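N-terminal acetyltransferase B complex subunit MDM20 (Candida albicans, PDB 5K04) probably serves as the non-catalytic auxiliary subunit of the NatB N-terminal acetyltransferase complex, wrapping around the NAT3 chain. Local coordinates at residues Arg438-Thr450 and Ala461-Lys473. Residues are numbered along the deposited sequence; the frame is centred on the assembly and turned at random.
Sequences RMTQHETLNYYLT and AWVDIYRFYLTSK
With CG of E443 anti to its own backbone N (chi1 160°) and the chain bent at the next bond, the carboxylate swings across to Y469, whose ring stands almost at right angles to it. Y469 OH donates to E443 OE1 over 2.7 Å, on the anti side and somewhat out of the carboxylate plane. S505 is also hydrogen-bonded to OE1 and N549 to OE2, so the buried acid is gripped at both oxygens. The neighbouring F468 has M439 O over the centre of one face of its ring. M439 SD sits at the ring's edge, 3.4 Å from F468 CD1, a Met-aromatic contact. H442 offers one face to I465: CG1 lies 3.9 Å from the imidazole centroid, 16° off the normal, a CH-pi contact, while ND1 is hydrogen-bonded to Y432. This is helix packing, consistent with the TPR clan to which the family region belongs: the axis of helix 440-445 passes 9.5 Å from that of 461-473, a piece of the long helix 456-485, at a signed crossing angle of -117°. The outer side of the short helix faces the NAT3 chain, where T444 OG1 bonds N16 of that subunit. Past the helix end, L449 CB packs 3.5 Å from W462 CZ2, and L449 CD1 meets I465 CD1 at 4.0 Å. N446 ND2 is hydrogen-bonded to T511 on helix 506-521.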
loop_
_atom_site.group_PDB
_atom_site.type_symbol
_atom_site.label_atom_id
_atom_site.label_comp_id
_atom_site.label_asym_id
_atom_site.label_seq_id
_atom_site.Cartn_x
_atom_site.Cartn_y
_atom_site.Cartn_z
ATOM N N ARG A 438 -10.758 0.445 -3.541
ATOM C CA ARG A 438 -10.529 -0.490 -4.625
ATOM C C ARG A 438 -9.033 -0.587 -4.876
ATOM O O ARG A 438 -8.266 0.325 -4.550
ATOM C CB ARG A 438 -11.280 -0.075 -5.900
ATOM C CG ARG A 438 -10.694 1.131 -6.595
ATOM C CD ARG A 438 -11.432 1.447 -7.888
ATOM N NE ARG A 438 -11.368 0.351 -8.847
ATOM C CZ ARG A 438 -10.400 0.180 -9.745
ATOM N NH1 ARG A 438 -9.392 1.040 -9.820
ATOM N NH2 ARG A 438 -10.441 -0.865 -10.567
ATOM N N MET A 439 -8.627 -1.728 -5.432
ATOM C CA MET A 439 -7.253 -1.959 -5.872
ATOM C C MET A 439 -6.287 -1.688 -4.710
ATOM O O MET A 439 -6.474 -2.240 -3.618
ATOM C CB MET A 439 -7.030 -1.150 -7.154
ATOM C CG MET A 439 -7.694 -1.849 -8.410
ATOM S SD MET A 439 -7.036 -3.516 -8.597
ATOM C CE MET A 439 -8.279 -4.243 -9.618
ATOM N N THR A 440 -5.254 -0.865 -4.899
ATOM C CA THR A 440 -4.178 -0.764 -3.923
ATOM C C THR A 440 -4.670 -0.313 -2.543
ATOM O O THR A 440 -4.052 -0.647 -1.522
ATOM C CB THR A 440 -3.111 0.182 -4.467
ATOM O OG1 THR A 440 -2.655 -0.328 -5.722
ATOM C CG2 THR A 440 -1.921 0.331 -3.478
ATOM N N GLN A 441 -5.800 0.392 -2.479
ATOM C CA GLN A 441 -6.341 0.775 -1.176
ATOM C C GLN A 441 -6.691 -0.444 -0.323
ATOM O O GLN A 441 -6.658 -0.358 0.908
ATOM C CB GLN A 441 -7.559 1.670 -1.364
ATOM C CG GLN A 441 -7.273 2.947 -2.143
ATOM C CD GLN A 441 -8.480 3.857 -2.188
ATOM O OE1 GLN A 441 -9.543 3.470 -2.673
ATOM N NE2 GLN A 441 -8.336 5.061 -1.647
ATOM N N HIS A 442 -7.018 -1.588 -0.945
ATOM C CA HIS A 442 -7.224 -2.805 -0.153
ATOM C C HIS A 442 -5.946 -3.202 0.571
ATOM O O HIS A 442 -5.993 -3.647 1.718
ATOM C CB HIS A 442 -7.703 -3.965 -1.026
ATOM C CG HIS A 442 -9.077 -3.787 -1.587
ATOM N ND1 HIS A 442 -10.182 -3.571 -0.796
ATOM C CD2 HIS A 442 -9.529 -3.816 -2.863
ATOM C CE1 HIS A 442 -11.258 -3.473 -1.559
ATOM N NE2 HIS A 442 -10.889 -3.623 -2.818
ATOM N N GLU A 443 -4.786 -3.024 -0.077
ATOM C CA GLU A 443 -3.535 -3.398 0.574
ATOM C C GLU A 443 -3.264 -2.516 1.788
ATOM O O GLU A 443 -2.685 -2.985 2.776
ATOM C CB GLU A 443 -2.379 -3.354 -0.434
ATOM C CG GLU A 443 -0.993 -3.241 0.181
ATOM C CD GLU A 443 -0.496 -4.526 0.817
ATOM O OE1 GLU A 443 -1.069 -5.603 0.540
ATOM O OE2 GLU A 443 0.488 -4.449 1.582
ATOM N N THR A 444 -3.732 -1.261 1.762
ATOM C CA THR A 444 -3.445 -0.336 2.856
ATOM C C THR A 444 -4.566 -0.227 3.887
ATOM O O THR A 444 -4.290 0.194 5.016
ATOM C CB THR A 444 -3.100 1.070 2.306
ATOM O OG1 THR A 444 -4.185 1.605 1.536
ATOM C CG2 THR A 444 -1.865 0.993 1.416
ATOM N N LEU A 445 -5.809 -0.626 3.547
ATOM C CA LEU A 445 -6.986 -0.372 4.390
ATOM C C LEU A 445 -7.751 -1.625 4.818
ATOM O O LEU A 445 -8.648 -1.533 5.666
ATOM C CB LEU A 445 -7.953 0.577 3.653
ATOM C CG LEU A 445 -7.314 1.952 3.393
ATOM C CD1 LEU A 445 -8.219 2.842 2.548
ATOM C CD2 LEU A 445 -6.934 2.634 4.736
ATOM N N ASN A 446 -7.461 -2.760 4.202
ATOM C CA ASN A 446 -7.913 -4.107 4.517
ATOM C C ASN A 446 -8.201 -4.364 5.990
ATOM O O ASN A 446 -9.221 -4.951 6.360
ATOM C CB ASN A 446 -6.781 -5.023 4.078
ATOM C CG ASN A 446 -7.187 -6.383 3.886
ATOM O OD1 ASN A 446 -8.173 -6.822 4.455
ATOM N ND2 ASN A 446 -6.411 -7.113 3.091
ATOM N N TYR A 447 -7.213 -4.002 6.810
ATOM C CA TYR A 447 -7.202 -4.353 8.217
ATOM C C TYR A 447 -8.388 -3.757 8.963
ATOM O O TYR A 447 -8.716 -4.238 10.053
ATOM C CB TYR A 447 -5.889 -3.888 8.825
ATOM C CG TYR A 447 -5.811 -2.383 9.056
ATOM C CD1 TYR A 447 -6.282 -1.818 10.250
ATOM C CD2 TYR A 447 -5.249 -1.526 8.103
ATOM C CE1 TYR A 447 -6.214 -0.422 10.486
ATOM C CE2 TYR A 447 -5.174 -0.128 8.335
ATOM C CZ TYR A 447 -5.665 0.413 9.523
ATOM O OH TYR A 447 -5.589 1.766 9.748
ATOM N N TYR A 448 -9.031 -2.718 8.401
ATOM C CA TYR A 448 -10.279 -2.208 8.964
ATOM C C TYR A 448 -11.373 -3.270 8.977
ATOM O O TYR A 448 -12.340 -3.134 9.729
ATOM C CB TYR A 448 -10.771 -0.970 8.184
ATOM C CG TYR A 448 -10.114 0.336 8.584
ATOM C CD1 TYR A 448 -10.525 1.034 9.724
ATOM C CD2 TYR A 448 -9.083 0.866 7.828
ATOM C CE1 TYR A 448 -9.916 2.233 10.104
ATOM C CE2 TYR A 448 -8.460 2.049 8.190
ATOM C CZ TYR A 448 -8.886 2.740 9.328
ATOM O OH TYR A 448 -8.264 3.907 9.671
ATOM N N LEU A 449 -11.239 -4.319 8.163
ATOM C CA LEU A 449 -12.204 -5.408 8.098
ATOM C C LEU A 449 -11.831 -6.580 9.004
ATOM O O LEU A 449 -12.494 -7.624 8.959
ATOM C CB LEU A 449 -12.339 -5.883 6.655
ATOM C CG LEU A 449 -12.718 -4.812 5.621
ATOM C CD1 LEU A 449 -12.456 -5.321 4.203
ATOM C CD2 LEU A 449 -14.197 -4.399 5.780
ATOM N N THR A 450 -10.800 -6.411 9.835
ATOM C CA THR A 450 -10.274 -7.491 10.671
ATOM C C THR A 450 -11.377 -8.241 11.423
ATOM O O THR A 450 -11.396 -9.478 11.438
ATOM C CB THR A 450 -9.251 -6.899 11.648
ATOM O OG1 THR A 450 -8.134 -6.358 10.917
ATOM C CG2 THR A 450 -8.767 -7.943 12.662
ATOM N N ALA A 461 -16.617 -11.037 -0.832
ATOM C CA ALA A 461 -15.904 -9.763 -0.862
ATOM C C ALA A 461 -14.404 -9.967 -0.659
ATOM O O ALA A 461 -13.582 -9.330 -1.332
ATOM C CB ALA A 461 -16.471 -8.819 0.198
ATOM N N TRP A 462 -14.030 -10.867 0.257
ATOM C CA TRP A 462 -12.613 -11.158 0.473
ATOM C C TRP A 462 -11.961 -11.777 -0.760
ATOM O O TRP A 462 -10.819 -11.452 -1.095
ATOM C CB TRP A 462 -12.444 -12.085 1.668
ATOM C CG TRP A 462 -12.547 -11.368 2.966
ATOM C CD1 TRP A 462 -13.573 -11.441 3.871
ATOM C CD2 TRP A 462 -11.593 -10.456 3.512
ATOM N NE1 TRP A 462 -13.303 -10.634 4.950
ATOM C CE2 TRP A 462 -12.099 -10.012 4.752
ATOM C CE3 TRP A 462 -10.360 -9.971 3.076
ATOM C CZ2 TRP A 462 -11.413 -9.119 5.561
ATOM C CZ3 TRP A 462 -9.673 -9.056 3.887
ATOM C CH2 TRP A 462 -10.200 -8.650 5.112
ATOM N N VAL A 463 -12.662 -12.696 -1.429
ATOM C CA VAL A 463 -12.143 -13.270 -2.666
ATOM C C VAL A 463 -11.930 -12.168 -3.694
ATOM O O VAL A 463 -10.948 -12.174 -4.449
ATOM C CB VAL A 463 -13.104 -14.360 -3.185
ATOM C CG1 VAL A 463 -12.733 -14.802 -4.586
ATOM C CG2 VAL A 463 -13.134 -15.549 -2.240
ATOM N N ASP A 464 -12.837 -11.186 -3.711
ATOM C CA ASP A 464 -12.700 -10.049 -4.614
ATOM C C ASP A 464 -11.448 -9.244 -4.287
ATOM O O ASP A 464 -10.722 -8.805 -5.188
ATOM C CB ASP A 464 -13.953 -9.178 -4.523
ATOM C CG ASP A 464 -14.061 -8.199 -5.660
ATOM O OD1 ASP A 464 -14.219 -8.652 -6.817
ATOM O OD2 ASP A 464 -13.988 -6.976 -5.394
ATOM N N ILE A 465 -11.168 -9.068 -2.995
ATOM C CA ILE A 465 -9.931 -8.435 -2.564
ATOM C C ILE A 465 -8.724 -9.248 -3.021
ATOM O O ILE A 465 -7.729 -8.688 -3.500
ATOM C CB ILE A 465 -9.958 -8.236 -1.036
ATOM C CG1 ILE A 465 -11.039 -7.225 -0.667
ATOM C CG2 ILE A 465 -8.629 -7.754 -0.523
ATOM C CD1 ILE A 465 -11.163 -6.948 0.799
ATOM N N TYR A 466 -8.797 -10.581 -2.899
ATOM C CA TYR A 466 -7.700 -11.424 -3.375
ATOM C C TYR A 466 -7.494 -11.297 -4.885
ATOM O O TYR A 466 -6.352 -11.364 -5.360
ATOM C CB TYR A 466 -7.929 -12.895 -3.009
ATOM C CG TYR A 466 -6.741 -13.719 -3.439
ATOM C CD1 TYR A 466 -5.576 -13.739 -2.678
ATOM C CD2 TYR A 466 -6.756 -14.439 -4.627
ATOM C CE1 TYR A 466 -4.447 -14.466 -3.083
ATOM C CE2 TYR A 466 -5.638 -15.173 -5.041
ATOM C CZ TYR A 466 -4.487 -15.181 -4.268
ATOM O OH TYR A 466 -3.374 -15.895 -4.685
ATOM N N ARG A 467 -8.577 -11.115 -5.658
ATOM C CA ARG A 467 -8.424 -10.938 -7.104
ATOM C C ARG A 467 -7.713 -9.632 -7.446
ATOM O O ARG A 467 -7.042 -9.553 -8.481
ATOM C CB ARG A 467 -9.785 -11.018 -7.804
ATOM C CG ARG A 467 -10.362 -12.433 -7.803
ATOM C CD ARG A 467 -11.673 -12.529 -8.562
ATOM N NE ARG A 467 -12.231 -13.884 -8.494
ATOM C CZ ARG A 467 -13.372 -14.192 -7.887
ATOM N NH1 ARG A 467 -14.084 -13.234 -7.307
ATOM N NH2 ARG A 467 -13.802 -15.452 -7.865
ATOM N N PHE A 468 -7.847 -8.605 -6.599
ATOM C CA PHE A 468 -7.028 -7.408 -6.755
ATOM C C PHE A 468 -5.550 -7.766 -6.648
ATOM O O PHE A 468 -4.735 -7.337 -7.470
ATOM C CB PHE A 468 -7.408 -6.349 -5.701
ATOM C CG PHE A 468 -6.209 -5.647 -5.100
ATOM C CD1 PHE A 468 -5.469 -4.737 -5.850
ATOM C CD2 PHE A 468 -5.810 -5.916 -3.800
ATOM C CE1 PHE A 468 -4.355 -4.115 -5.320
ATOM C CE2 PHE A 468 -4.692 -5.290 -3.257
ATOM C CZ PHE A 468 -3.958 -4.393 -4.019
ATOM N N TYR A 469 -5.198 -8.572 -5.637
ATOM C CA TYR A 469 -3.818 -9.033 -5.473
ATOM C C TYR A 469 -3.326 -9.795 -6.704
ATOM O O TYR A 469 -2.188 -9.599 -7.150
ATOM C CB TYR A 469 -3.709 -9.892 -4.205
ATOM C CG TYR A 469 -3.687 -9.073 -2.922
ATOM C CD1 TYR A 469 -2.549 -8.369 -2.560
ATOM C CD2 TYR A 469 -4.792 -9.001 -2.082
ATOM C CE1 TYR A 469 -2.492 -7.621 -1.406
ATOM C CE2 TYR A 469 -4.748 -8.234 -0.895
ATOM C CZ TYR A 469 -3.582 -7.547 -0.575
ATOM O OH TYR A 469 -3.469 -6.770 0.557
ATOM N N LEU A 470 -4.171 -10.661 -7.271
ATOM C CA LEU A 470 -3.800 -11.367 -8.497
ATOM C C LEU A 470 -3.576 -10.397 -9.650
ATOM O O LEU A 470 -2.645 -10.563 -10.446
ATOM C CB LEU A 470 -4.898 -12.359 -8.872
ATOM C CG LEU A 470 -5.035 -13.660 -8.104
ATOM C CD1 LEU A 470 -6.246 -14.448 -8.630
ATOM C CD2 LEU A 470 -3.759 -14.458 -8.277
ATOM N N THR A 471 -4.435 -9.378 -9.753
ATOM C CA THR A 471 -4.355 -8.390 -10.826
ATOM C C THR A 471 -3.121 -7.494 -10.681
ATOM O O THR A 471 -2.408 -7.233 -11.658
ATOM C CB THR A 471 -5.645 -7.566 -10.815
ATOM O OG1 THR A 471 -6.739 -8.414 -11.191
ATOM C CG2 THR A 471 -5.558 -6.364 -11.762
ATOM N N SER A 472 -2.858 -7.023 -9.463
ATOM C CA SER A 472 -1.710 -6.160 -9.210
ATOM C C SER A 472 -0.397 -6.887 -9.478
ATOM O O SER A 472 0.518 -6.322 -10.090
ATOM C CB SER A 472 -1.769 -5.647 -7.768
ATOM O OG SER A 472 -0.627 -4.865 -7.465
ATOM N N LYS A 473 -0.291 -8.148 -9.034
ATOM C CA LYS A 473 0.902 -8.950 -9.297
ATOM C C LYS A 473 1.225 -9.005 -10.787
ATOM O O LYS A 473 2.379 -8.819 -11.190
ATOM C CB LYS A 473 0.711 -10.354 -8.717
ATOM C CG LYS A 473 1.700 -11.438 -9.183
ATOM C CD LYS A 473 1.360 -12.777 -8.506
ATOM C CE LYS A 473 2.207 -13.942 -9.002
ATOM N NZ LYS A 473 3.608 -13.913 -8.490
#